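Local coordinates for uroporphyrin-III C-methyltransferase (Thermus thermophilus, PDB 1VE2), which methylates uroporphyrinogen III in tetrapyrrole biosynthesis, using S-adenosyl-L-methionine as methyl donor, at the interface of chains A and B. Coordinates in Å, arbitrary orientation; residue numbers count along the deposited sequence, not the author numbering. Chains: chain A/B, Uroporphyrin-III C-methyltransferase.

The interface of chains A and B. Residues chain A 119, 130, 136-138; chain B 91-92, 141.
In B:Phe92, CG stands anti to the carbonyl carbon and beside the backbone N (chi1 -78°), which sends the ring out from its loop into chain A. A:Phe138, at the start of strand 138-142, has CG in the crowded position between the backbone N and the carbonyl carbon (chi1 70°). The two side chains cross obliquely, offset, with CE2 of A:Phe138 3.7 Å from CE1 of B:Phe92. On the other rim of the B:Phe92 ring, the main-chain carbonyl O of A:Arg136 lies at the edge, in the ring plane, near CE2 and CZ. A:Thr130 comes in at about a right angle. Its methyl CG2 sits 3.9 Å from CE2 of B:Phe92, while its hydroxyl OG1 stands above one face, toward the rim. Water 1 lies over the same face and links the chains. The O of water 1 is 2.6 Å from OG1 of A:Thr130. The backbone N of B:Phe92 lies 2.7 Å from the O of water 1, with 158° at its hydrogen. The water thus gives the amide of B:Phe92 a polar partner, and no direct N or O contact joins the chains here. At one end, CG1 of A:Val119 meets CG2 of B:Val91 at 3.6 Å, the side chains crossing. Near the other, the CB atoms of A:Ser137 and B:Ala141 touch at 4.0 Å. An alanine in place of B:Phe92 would probably loosen this patch, since the ring's packing against A:Phe138 and the A:Thr130 methyl would go. The patch and its symmetry twin help join the two copies in a two-fold dimer, probably the functional form, by packing a loop aromatic against the partner.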
ATOM      1  N   VAL A 119      -4.600  -3.065  -1.309  1.00 24.54           N
ATOM      2  CA  VAL A 119      -4.896  -2.031  -0.326  1.00 25.33           C
ATOM      3  C   VAL A 119      -5.327  -0.682  -0.900  1.00 25.40           C
ATOM      4  O   VAL A 119      -6.264  -0.056  -0.406  1.00 24.50           O
ATOM      5  CB  VAL A 119      -3.672  -1.810   0.601  1.00 27.50           C
ATOM      6  CG1 VAL A 119      -3.939  -0.672   1.569  1.00 28.09           C
ATOM      7  CG2 VAL A 119      -3.363  -3.099   1.364  1.00 27.86           C
ATOM      8  N   THR A 130      -9.025  -3.084   8.503  1.00 21.93           N
ATOM      9  CA  THR A 130      -9.011  -3.287   9.944  1.00 20.70           C
ATOM     10  C   THR A 130     -10.067  -2.372  10.541  1.00 21.86           C
ATOM     11  O   THR A 130     -10.393  -1.342   9.957  1.00 22.00           O
ATOM     12  CB  THR A 130      -7.642  -2.938  10.554  1.00 21.40           C
ATOM     13  OG1 THR A 130      -7.293  -1.592  10.203  1.00 22.21           O
ATOM     14  CG2 THR A 130      -6.568  -3.901  10.041  1.00 23.09           C
ATOM     15  N   ARG A 136      -7.620  -6.480  13.380  1.00 21.93           N
ATOM     16  CA  ARG A 136      -6.485  -5.666  13.786  1.00 22.59           C
ATOM     17  C   ARG A 136      -5.283  -5.933  12.881  1.00 21.44           C
ATOM     18  O   ARG A 136      -4.240  -5.301  13.023  1.00 21.53           O
ATOM     19  CB  ARG A 136      -6.097  -5.977  15.232  1.00 26.61           C
ATOM     20  CG  ARG A 136      -5.846  -7.454  15.494  1.00 34.48           C
ATOM     21  CD  ARG A 136      -5.049  -7.663  16.776  1.00 40.69           C
ATOM     22  NE  ARG A 136      -5.703  -7.087  17.950  1.00 45.05           N
ATOM     23  CZ  ARG A 136      -6.821  -7.555  18.497  1.00 47.31           C
ATOM     24  NH1 ARG A 136      -7.432  -8.615  17.981  1.00 49.44           N
ATOM     25  NH2 ARG A 136      -7.315  -6.976  19.583  1.00 49.61           N
ATOM     26  N   SER A 137      -5.437  -6.859  11.943  1.00 18.03           N
ATOM     27  CA  SER A 137      -4.340  -7.207  11.047  1.00 17.02           C
ATOM     28  C   SER A 137      -4.859  -7.685   9.704  1.00 17.66           C
ATOM     29  O   SER A 137      -5.997  -8.134   9.599  1.00 17.11           O
ATOM     30  CB  SER A 137      -3.510  -8.340  11.657  1.00 17.57           C
ATOM     31  OG  SER A 137      -4.291  -9.529  11.756  1.00 19.05           O
ATOM     32  N   PHE A 138      -4.023  -7.579   8.676  1.00 16.25           N
ATOM     33  CA  PHE A 138      -4.410  -8.073   7.367  1.00 16.59           C
ATOM     34  C   PHE A 138      -3.219  -8.714   6.662  1.00 16.56           C
ATOM     35  O   PHE A 138      -2.065  -8.421   6.969  1.00 14.49           O
ATOM     36  CB  PHE A 138      -5.047  -6.957   6.514  1.00 15.37           C
ATOM     37  CG  PHE A 138      -4.091  -5.893   6.056  1.00 16.82           C
ATOM     38  CD1 PHE A 138      -3.298  -6.090   4.928  1.00 14.54           C
ATOM     39  CD2 PHE A 138      -3.999  -4.678   6.741  1.00 16.85           C
ATOM     40  CE1 PHE A 138      -2.421  -5.092   4.481  1.00 18.07           C
ATOM     41  CE2 PHE A 138      -3.128  -3.677   6.307  1.00 16.21           C
ATOM     42  CZ  PHE A 138      -2.336  -3.882   5.174  1.00 17.24           C
TER
ATOM     43  N   VAL B  91      -5.750   2.905   6.256  1.00 26.95           N
ATOM     44  CA  VAL B  91      -4.856   1.914   6.829  1.00 28.33           C
ATOM     45  C   VAL B  91      -4.418   2.226   8.255  1.00 29.24           C
ATOM     46  O   VAL B  91      -3.768   3.235   8.513  1.00 28.30           O
ATOM     47  CB  VAL B  91      -3.598   1.719   5.945  1.00 28.85           C
ATOM     48  CG1 VAL B  91      -2.681   0.654   6.557  1.00 29.17           C
ATOM     49  CG2 VAL B  91      -4.014   1.303   4.544  1.00 29.44           C
ATOM     50  N   PHE B  92      -4.802   1.342   9.169  1.00 30.83           N
ATOM     51  CA  PHE B  92      -4.454   1.434  10.585  1.00 35.35           C
ATOM     52  C   PHE B  92      -4.650   2.754  11.297  1.00 38.02           C
ATOM     53  O   PHE B  92      -3.756   3.250  11.985  1.00 40.51           O
ATOM     54  CB  PHE B  92      -3.019   0.965  10.808  1.00 34.72           C
ATOM     55  CG  PHE B  92      -2.874  -0.521  10.793  1.00 34.52           C
ATOM     56  CD1 PHE B  92      -2.274  -1.164   9.719  1.00 34.90           C
ATOM     57  CD2 PHE B  92      -3.384  -1.285  11.837  1.00 34.29           C
ATOM     58  CE1 PHE B  92      -2.185  -2.544   9.684  1.00 34.16           C
ATOM     59  CE2 PHE B  92      -3.302  -2.669  11.812  1.00 34.64           C
ATOM     60  CZ  PHE B  92      -2.700  -3.301  10.732  1.00 35.01           C
ATOM     61  N   ALA B 141       0.510  -5.346  10.777  1.00 14.04           N
ATOM     62  CA  ALA B 141      -0.188  -5.182  12.050  1.00 15.45           C
ATOM     63  C   ALA B 141       0.564  -4.089  12.804  1.00 17.97           C
ATOM     64  O   ALA B 141       1.549  -3.561  12.292  1.00 16.50           O
ATOM     65  CB  ALA B 141      -0.150  -6.483  12.845  1.00 17.94           C
TER
HETATM   66  O   HOH W   1      -5.739  -1.001   8.178  1.00 32.75           O